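Local coordinates for Svp1-like protein 2 (Kluyveromyces lactis, PDB 4V16), which folds as a seven-bladed PROPPIN beta-propeller that binds phosphoinositides and is probably involved in mitochondrial or peroxisomal functions, at residues A[16-21]-A[32-37]; A[26-31]-A[59-64]. All coordinates share one frame; numbering follows the deposited sequence.

Contact 1: A[16-21]-A[32-37]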
ATOM      1  N   PRO A  16       7.953  12.592 -15.623  1.00 57.52           N
ATOM      2  CA  PRO A  16       7.223  12.587 -14.350  1.00 52.55           C
ATOM      3  C   PRO A  16       6.694  11.202 -13.992  1.00 50.77           C
ATOM      4  O   PRO A  16       6.399  10.412 -14.888  1.00 47.62           O
ATOM      5  CB  PRO A  16       6.072  13.556 -14.611  1.00 40.99           C
ATOM      6  CG  PRO A  16       5.792  13.392 -16.062  1.00 55.96           C
ATOM      7  CD  PRO A  16       7.120  13.114 -16.723  1.00 54.24           C
ATOM      8  N   ILE A  17       6.581  10.914 -12.700  1.00 49.86           N
ATOM      9  CA  ILE A  17       5.995   9.658 -12.249  1.00 37.92           C
ATOM     10  C   ILE A  17       4.473   9.774 -12.230  1.00 35.25           C
ATOM     11  O   ILE A  17       3.908  10.595 -11.507  1.00 37.25           O
ATOM     12  CB  ILE A  17       6.518   9.257 -10.854  1.00 38.82           C
ATOM     13  CG1 ILE A  17       7.950   8.725 -10.978  1.00 39.93           C
ATOM     14  CG2 ILE A  17       5.614   8.195 -10.216  1.00 36.03           C
ATOM     15  CD1 ILE A  17       8.621   8.373  -9.657  1.00 41.29           C
ATOM     16  N   VAL A  18       3.821   8.942 -13.037  1.00 35.55           N
ATOM     17  CA  VAL A  18       2.366   8.914 -13.118  1.00 33.55           C
ATOM     18  C   VAL A  18       1.787   8.129 -11.946  1.00 32.73           C
ATOM     19  O   VAL A  18       0.891   8.603 -11.248  1.00 37.13           O
ATOM     20  CB  VAL A  18       1.895   8.286 -14.446  1.00 35.55           C
ATOM     21  CG1 VAL A  18       0.377   8.113 -14.463  1.00 37.08           C
ATOM     22  CG2 VAL A  18       2.353   9.136 -15.626  1.00 37.01           C
ATOM     23  N   ASP A  19       2.298   6.919 -11.748  1.00 31.16           N
ATOM     24  CA  ASP A  19       1.916   6.101 -10.606  1.00 29.65           C
ATOM     25  C   ASP A  19       3.108   5.275 -10.143  1.00 30.85           C
ATOM     26  O   ASP A  19       4.039   5.025 -10.908  1.00 29.09           O
ATOM     27  CB  ASP A  19       0.740   5.185 -10.955  1.00 31.50           C
ATOM     28  CG  ASP A  19       0.117   4.538  -9.725  1.00 41.03           C
ATOM     29  OD1 ASP A  19      -0.070   5.240  -8.707  1.00 44.04           O
ATOM     30  OD2 ASP A  19      -0.183   3.325  -9.774  1.00 36.88           O
ATOM     31  N   TYR A  20       3.073   4.858  -8.882  1.00 30.49           N
ATOM     32  CA  TYR A  20       4.135   4.043  -8.311  1.00 31.65           C
ATOM     33  C   TYR A  20       3.568   3.169  -7.201  1.00 29.02           C
ATOM     34  O   TYR A  20       2.601   3.547  -6.541  1.00 34.82           O
ATOM     35  CB  TYR A  20       5.268   4.922  -7.774  1.00 31.23           C
ATOM     36  CG  TYR A  20       4.878   5.774  -6.586  1.00 27.71           C
ATOM     37  CD1 TYR A  20       3.939   6.789  -6.713  1.00 26.26           C
ATOM     38  CD2 TYR A  20       5.457   5.571  -5.341  1.00 28.42           C
ATOM     39  CE1 TYR A  20       3.579   7.570  -5.634  1.00 28.99           C
ATOM     40  CE2 TYR A  20       5.105   6.350  -4.253  1.00 30.17           C
ATOM     41  CZ  TYR A  20       4.165   7.349  -4.407  1.00 31.94           C
ATOM     42  OH  TYR A  20       3.806   8.131  -3.333  1.00 28.74           O
ATOM     43  N   GLU A  21       4.165   1.999  -7.003  1.00 23.84           N
ATOM     44  CA  GLU A  21       3.707   1.079  -5.969  1.00 28.63           C
ATOM     45  C   GLU A  21       4.744  -0.012  -5.714  1.00 28.23           C
ATOM     46  O   GLU A  21       5.510  -0.370  -6.608  1.00 30.91           O
ATOM     47  CB  GLU A  21       2.367   0.454  -6.372  1.00 29.69           C
ATOM     48  CG  GLU A  21       1.714  -0.400  -5.295  1.00 35.71           C
ATOM     49  CD  GLU A  21       1.427   0.376  -4.023  1.00 40.46           C
ATOM     50  OE1 GLU A  21       0.342   0.993  -3.934  1.00 33.24           O
ATOM     51  OE2 GLU A  21       2.286   0.365  -3.112  1.00 36.91           O
ATOM     52  N   SER A  32       5.232   4.070 -13.351  1.00 33.66           N
ATOM     53  CA  SER A  32       4.820   4.348 -14.721  1.00 31.24           C
ATOM     54  C   SER A  32       5.043   5.818 -15.058  1.00 37.19           C
ATOM     55  O   SER A  32       4.774   6.704 -14.244  1.00 34.53           O
ATOM     56  CB  SER A  32       3.352   3.976 -14.929  1.00 31.84           C
ATOM     57  OG  SER A  32       2.502   4.787 -14.136  1.00 36.58           O
ATOM     58  N   THR A  33       5.554   6.060 -16.258  1.00 39.65           N
ATOM     59  CA  THR A  33       5.732   7.409 -16.775  1.00 39.06           C
ATOM     60  C   THR A  33       4.865   7.545 -18.019  1.00 41.39           C
ATOM     61  O   THR A  33       4.256   6.567 -18.459  1.00 44.00           O
ATOM     62  CB  THR A  33       7.207   7.703 -17.109  1.00 45.51           C
ATOM     63  OG1 THR A  33       7.625   6.897 -18.218  1.00 52.21           O
ATOM     64  CG2 THR A  33       8.094   7.414 -15.911  1.00 45.24           C
ATOM     65  N   PRO A  34       4.781   8.759 -18.582  1.00 48.35           N
ATOM     66  CA  PRO A  34       3.999   8.909 -19.814  1.00 45.60           C
ATOM     67  C   PRO A  34       4.602   8.136 -20.986  1.00 42.51           C
ATOM     68  O   PRO A  34       3.883   7.785 -21.922  1.00 43.64           O
ATOM     69  CB  PRO A  34       4.044  10.417 -20.077  1.00 45.49           C
ATOM     70  CG  PRO A  34       4.358  11.033 -18.756  1.00 51.84           C
ATOM     71  CD  PRO A  34       5.246  10.056 -18.065  1.00 48.35           C
ATOM     72  N   LYS A  35       5.903   7.870 -20.918  1.00 42.65           N
ATOM     73  CA  LYS A  35       6.622   7.234 -22.015  1.00 49.30           C
ATOM     74  C   LYS A  35       6.872   5.743 -21.771  1.00 49.73           C
ATOM     75  O   LYS A  35       7.031   4.976 -22.720  1.00 47.94           O
ATOM     76  CB  LYS A  35       7.943   7.951 -22.250  1.00 44.39           C
ATOM     77  N   SER A  36       6.904   5.332 -20.507  1.00 49.15           N
ATOM     78  CA  SER A  36       7.248   3.952 -20.171  1.00 47.06           C
ATOM     79  C   SER A  36       6.786   3.549 -18.775  1.00 44.39           C
ATOM     80  O   SER A  36       6.134   4.322 -18.075  1.00 45.46           O
ATOM     81  CB  SER A  36       8.762   3.754 -20.272  1.00 46.83           C
ATOM     82  OG  SER A  36       9.435   4.444 -19.229  1.00 47.65           O
ATOM     83  N   PHE A  37       7.122   2.321 -18.388  1.00 42.45           N
ATOM     84  CA  PHE A  37       7.024   1.899 -16.997  1.00 44.60           C
ATOM     85  C   PHE A  37       8.246   1.048 -16.653  1.00 42.87           C
ATOM     86  O   PHE A  37       8.678   0.213 -17.450  1.00 42.44           O
ATOM     87  CB  PHE A  37       5.714   1.141 -16.728  1.00 44.18           C
ATOM     88  CG  PHE A  37       5.619  -0.208 -17.394  1.00 43.51           C
ATOM     89  CD1 PHE A  37       6.189  -1.329 -16.810  1.00 43.21           C
ATOM     90  CD2 PHE A  37       4.919  -0.361 -18.579  1.00 46.14           C
ATOM     91  CE1 PHE A  37       6.089  -2.570 -17.413  1.00 41.73           C
ATOM     92  CE2 PHE A  37       4.814  -1.601 -19.183  1.00 50.41           C
ATOM     93  CZ  PHE A  37       5.399  -2.706 -18.598  1.00 40.67           C
TER
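Val18 and Asp19 close around buried Ser32 through backbone and hydroxyl alike. Val18 N donates to Ser32 O at 2.7 Å, approaching nearly along the C=O axis, and Ser32 N returns a bond to Asp19 O at 2.9 Å with an N-H...O angle of 160°. The hydroxyl of Ser32 sits between its backbone N and carbonyl carbon (chi1 65°), which turns OG toward segment 16-21; Asp19 N makes a weak bond to it, while Gly57 O, just ahead of strand 59-61 of the next blade, is its stronger partner. With two consecutive residues facing one, the pairing is a classic beta bulge, placed where the first strand of the first propeller blade begins and the second strand ends. The Asp19 carboxylate leads away from Ser32, to a salt bridge with Arg60. Beyond Ser32 the contact thins into an exposed fringe of apolar touches. The rings of Pro16 and Pro34 cross obliquely, CD to CD at 3.8 Å, and Val18 CG2 reaches Pro34 CD at 3.9 Å. Pro16 O rests against Pro34 CD and Thr33 CG2, at 3.4 and 3.6 Å. Thr33 OG1 accepts from Ser36 N in an ST motif that shapes the turn into strand 36-41.

Contact 2: A[26-31]-A[59-64]; sequences QSCLIV and IRMLHR
Ile30 and Ile59 lie across each other at about a right angle in the buried interface between two propeller blades, the CD1 of each against the CG1-CD1 end of the other, the two CD1 atoms 3.5 Å apart. Strands 28-31 and 59-61 belong to different sheets and run nearly antiparallel (155°), their axes 6.9 Å apart at the closest, so that side chains, not backbone pairing, join the sheets; Ile39 and Ile68 pack around the same centre. Met61 continues the apolar seam. Its CB lies 4.0 Å from Ile30 CG2, and CG, anti to the backbone N, carries the extended chain toward the other sheet. SD then comes 3.8 Å from Cys28 CB, and the terminal CE reaches Cys28 SG at 3.9 Å. Beyond this sulfur the character changes. Arg64 NE donates to Ser27 OG (2.8 Å, 153°), with the oxygen 17° out of the guanidinium plane, while Cys28 SG lies over the centre of one face of that group, 3.5 Å above it. Arg64 NH2 finds its main partner in Asn41, and Ser27 OG is also bonded to Asp25 and Asn23. A hydrocarbon core thus gives way, through two sulfurs, to a polar margin in which Ser27 OG, accepting from Arg64 NE, probably donates its own hydrogen to Asp25, so that the hydroxyl bridges cation and carboxylate, and the two opposite charges would favour that polarisation.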
ATOM      1  N   GLN A  26       7.634  -5.845  -0.792  1.00 36.98           N
ATOM      2  CA  GLN A  26       8.259  -4.523  -0.868  1.00 34.25           C
ATOM      3  C   GLN A  26       9.740  -4.580  -1.227  1.00 34.42           C
ATOM      4  O   GLN A  26      10.509  -3.694  -0.854  1.00 30.96           O
ATOM      5  CB  GLN A  26       8.089  -3.773   0.452  1.00 31.81           C
ATOM      6  CG  GLN A  26       6.693  -3.856   1.019  1.00 38.01           C
ATOM      7  CD  GLN A  26       6.487  -2.888   2.150  1.00 39.68           C
ATOM      8  OE1 GLN A  26       5.755  -1.912   2.012  1.00 44.17           O
ATOM      9  NE2 GLN A  26       7.142  -3.145   3.276  1.00 40.68           N
ATOM     10  N   SER A  27      10.133  -5.617  -1.957  1.00 35.15           N
ATOM     11  CA  SER A  27      11.502  -5.729  -2.446  1.00 32.36           C
ATOM     12  C   SER A  27      11.645  -5.037  -3.798  1.00 31.56           C
ATOM     13  O   SER A  27      12.761  -4.788  -4.256  1.00 38.48           O
ATOM     14  CB  SER A  27      11.914  -7.197  -2.559  1.00 34.29           C
ATOM     15  OG  SER A  27      11.047  -7.901  -3.430  1.00 35.33           O
ATOM     16  N   CYS A  28      10.512  -4.727  -4.423  1.00 29.15           N
ATOM     17  CA  CYS A  28      10.499  -4.087  -5.736  1.00 30.81           C
ATOM     18  C   CYS A  28       9.626  -2.838  -5.752  1.00 29.00           C
ATOM     19  O   CYS A  28       8.646  -2.742  -5.014  1.00 27.37           O
ATOM     20  CB  CYS A  28      10.006  -5.063  -6.807  1.00 34.16           C
ATOM     21  SG  CYS A  28      11.183  -6.371  -7.232  1.00 44.68           S
ATOM     22  N   LEU A  29      10.006  -1.887  -6.602  1.00 29.54           N
ATOM     23  CA  LEU A  29       9.220  -0.685  -6.853  1.00 23.94           C
ATOM     24  C   LEU A  29       8.937  -0.586  -8.343  1.00 26.40           C
ATOM     25  O   LEU A  29       9.863  -0.544  -9.153  1.00 35.90           O
ATOM     26  CB  LEU A  29       9.956   0.567  -6.369  1.00 27.63           C
ATOM     27  CG  LEU A  29       9.333   1.919  -6.741  1.00 28.29           C
ATOM     28  CD1 LEU A  29       8.018   2.138  -6.010  1.00 24.96           C
ATOM     29  CD2 LEU A  29      10.304   3.049  -6.451  1.00 30.23           C
ATOM     30  N   ILE A  30       7.657  -0.555  -8.699  1.00 25.59           N
ATOM     31  CA  ILE A  30       7.255  -0.399 -10.090  1.00 31.82           C
ATOM     32  C   ILE A  30       6.609   0.970 -10.275  1.00 28.27           C
ATOM     33  O   ILE A  30       5.771   1.384  -9.473  1.00 27.64           O
ATOM     34  CB  ILE A  30       6.291  -1.522 -10.535  1.00 35.73           C
ATOM     35  CG1 ILE A  30       5.965  -1.387 -12.023  1.00 31.95           C
ATOM     36  CG2 ILE A  30       5.015  -1.521  -9.697  1.00 24.95           C
ATOM     37  CD1 ILE A  30       5.413  -2.657 -12.635  1.00 32.31           C
ATOM     38  N   VAL A  31       7.023   1.672 -11.325  1.00 29.71           N
ATOM     39  CA  VAL A  31       6.535   3.018 -11.603  1.00 30.95           C
ATOM     40  C   VAL A  31       6.127   3.131 -13.064  1.00 31.77           C
ATOM     41  O   VAL A  31       6.618   2.385 -13.910  1.00 34.21           O
ATOM     42  CB  VAL A  31       7.602   4.098 -11.286  1.00 27.25           C
ATOM     43  CG1 VAL A  31       8.200   3.880  -9.902  1.00 24.73           C
ATOM     44  CG2 VAL A  31       8.703   4.112 -12.340  1.00 32.56           C
ATOM     45  N   ILE A  59      -0.369   1.061 -12.079  1.00 35.53           N
ATOM     46  CA  ILE A  59       0.374  -0.146 -12.422  1.00 34.90           C
ATOM     47  C   ILE A  59       0.746  -0.926 -11.168  1.00 31.70           C
ATOM     48  O   ILE A  59       1.159  -0.348 -10.161  1.00 31.37           O
ATOM     49  CB  ILE A  59       1.646   0.192 -13.227  1.00 30.67           C
ATOM     50  CG1 ILE A  59       2.346  -1.091 -13.673  1.00 27.81           C
ATOM     51  CG2 ILE A  59       2.582   1.081 -12.412  1.00 27.51           C
ATOM     52  CD1 ILE A  59       3.362  -0.874 -14.761  1.00 33.10           C
ATOM     53  N   ARG A  60       0.583  -2.243 -11.242  1.00 25.84           N
ATOM     54  CA  ARG A  60       0.872  -3.125 -10.123  1.00 21.91           C
ATOM     55  C   ARG A  60       1.733  -4.289 -10.579  1.00 25.52           C
ATOM     56  O   ARG A  60       1.899  -4.523 -11.776  1.00 28.04           O
ATOM     57  CB  ARG A  60      -0.421  -3.644  -9.494  1.00 25.67           C
ATOM     58  CG  ARG A  60      -1.271  -2.575  -8.834  1.00 25.66           C
ATOM     59  CD  ARG A  60      -0.597  -2.009  -7.598  1.00 28.21           C
ATOM     60  NE  ARG A  60      -1.422  -0.992  -6.954  1.00 32.08           N
ATOM     61  CZ  ARG A  60      -1.432   0.294  -7.291  1.00 31.80           C
ATOM     62  NH1 ARG A  60      -0.658   0.740  -8.273  1.00 32.94           N
ATOM     63  NH2 ARG A  60      -2.220   1.139  -6.643  1.00 40.67           N
ATOM     64  N   MET A  61       2.259  -5.024  -9.607  1.00 28.80           N
ATOM     65  CA  MET A  61       3.233  -6.072  -9.861  1.00 24.70           C
ATOM     66  C   MET A  61       2.944  -7.274  -8.970  1.00 30.64           C
ATOM     67  O   MET A  61       2.561  -7.114  -7.808  1.00 36.59           O
ATOM     68  CB  MET A  61       4.641  -5.534  -9.608  1.00 32.63           C
ATOM     69  CG  MET A  61       5.764  -6.507  -9.873  1.00 38.51           C
ATOM     70  SD  MET A  61       7.354  -5.765  -9.449  1.00 35.52           S
ATOM     71  CE  MET A  61       8.481  -7.050  -9.990  1.00 41.47           C
ATOM     72  N   LEU A  62       3.114  -8.475  -9.517  1.00 30.66           N
ATOM     73  CA  LEU A  62       2.876  -9.702  -8.760  1.00 30.37           C
ATOM     74  C   LEU A  62       4.175 -10.292  -8.223  1.00 28.53           C
ATOM     75  O   LEU A  62       4.892 -10.989  -8.943  1.00 29.60           O
ATOM     76  CB  LEU A  62       2.158 -10.739  -9.627  1.00 33.80           C
ATOM     77  CG  LEU A  62       1.852 -12.079  -8.947  1.00 34.47           C
ATOM     78  CD1 LEU A  62       1.059 -11.885  -7.655  1.00 29.81           C
ATOM     79  CD2 LEU A  62       1.095 -12.995  -9.899  1.00 34.26           C
ATOM     80  N   HIS A  63       4.462 -10.009  -6.954  1.00 30.72           N
ATOM     81  CA  HIS A  63       5.642 -10.538  -6.276  1.00 32.62           C
ATOM     82  C   HIS A  63       6.910 -10.200  -7.063  1.00 29.92           C
ATOM     83  O   HIS A  63       7.160  -9.028  -7.353  1.00 28.80           O
ATOM     84  CB  HIS A  63       5.499 -12.049  -6.070  1.00 27.43           C
ATOM     85  CG  HIS A  63       4.273 -12.432  -5.297  1.00 31.02           C
ATOM     86  ND1 HIS A  63       4.007 -11.942  -4.040  1.00 35.08           N
ATOM     87  CD2 HIS A  63       3.247 -13.257  -5.609  1.00 31.98           C
ATOM     88  CE1 HIS A  63       2.864 -12.448  -3.606  1.00 30.68           C
ATOM     89  NE2 HIS A  63       2.383 -13.248  -4.538  1.00 33.77           N
ATOM     90  N   ARG A  64       7.707 -11.212  -7.398  1.00 31.49           N
ATOM     91  CA  ARG A  64       8.891 -11.014  -8.228  1.00 31.73           C
ATOM     92  C   ARG A  64       8.800 -11.849  -9.504  1.00 32.04           C
ATOM     93  O   ARG A  64       9.812 -12.304 -10.041  1.00 32.54           O
ATOM     94  CB  ARG A  64      10.158 -11.362  -7.445  1.00 29.39           C
ATOM     95  CG  ARG A  64      10.496 -10.353  -6.368  1.00 28.78           C
ATOM     96  CD  ARG A  64      11.841 -10.640  -5.736  1.00 32.72           C
ATOM     97  NE  ARG A  64      12.516  -9.404  -5.342  1.00 38.41           N
ATOM     98  CZ  ARG A  64      13.488  -8.808  -6.031  1.00 34.33           C
ATOM     99  NH1 ARG A  64      13.942  -9.324  -7.167  1.00 32.71           N
ATOM    100  NH2 ARG A  64      14.020  -7.686  -5.572  1.00 39.91           N
TER

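The two contacts lie 13 Å apart, centre to centre, and their segments alternate along the chain: 16-21, 26-31, 32-37, then 59-64. Contact 1 works within the first blade, an antiparallel sheet of four strands, whereas contact 2 sets strand 28-32 of that blade against strand 59-61, the first of the second blade. They touch directly. Glu21 O and Ile30 N, 3.0 Å apart, probably form a hydrogen bond between neighbouring strands, and the Phe37 ring packs on Ile59. Pairing inside one blade is thereby coupled to the stacking of successive blades that builds the propeller.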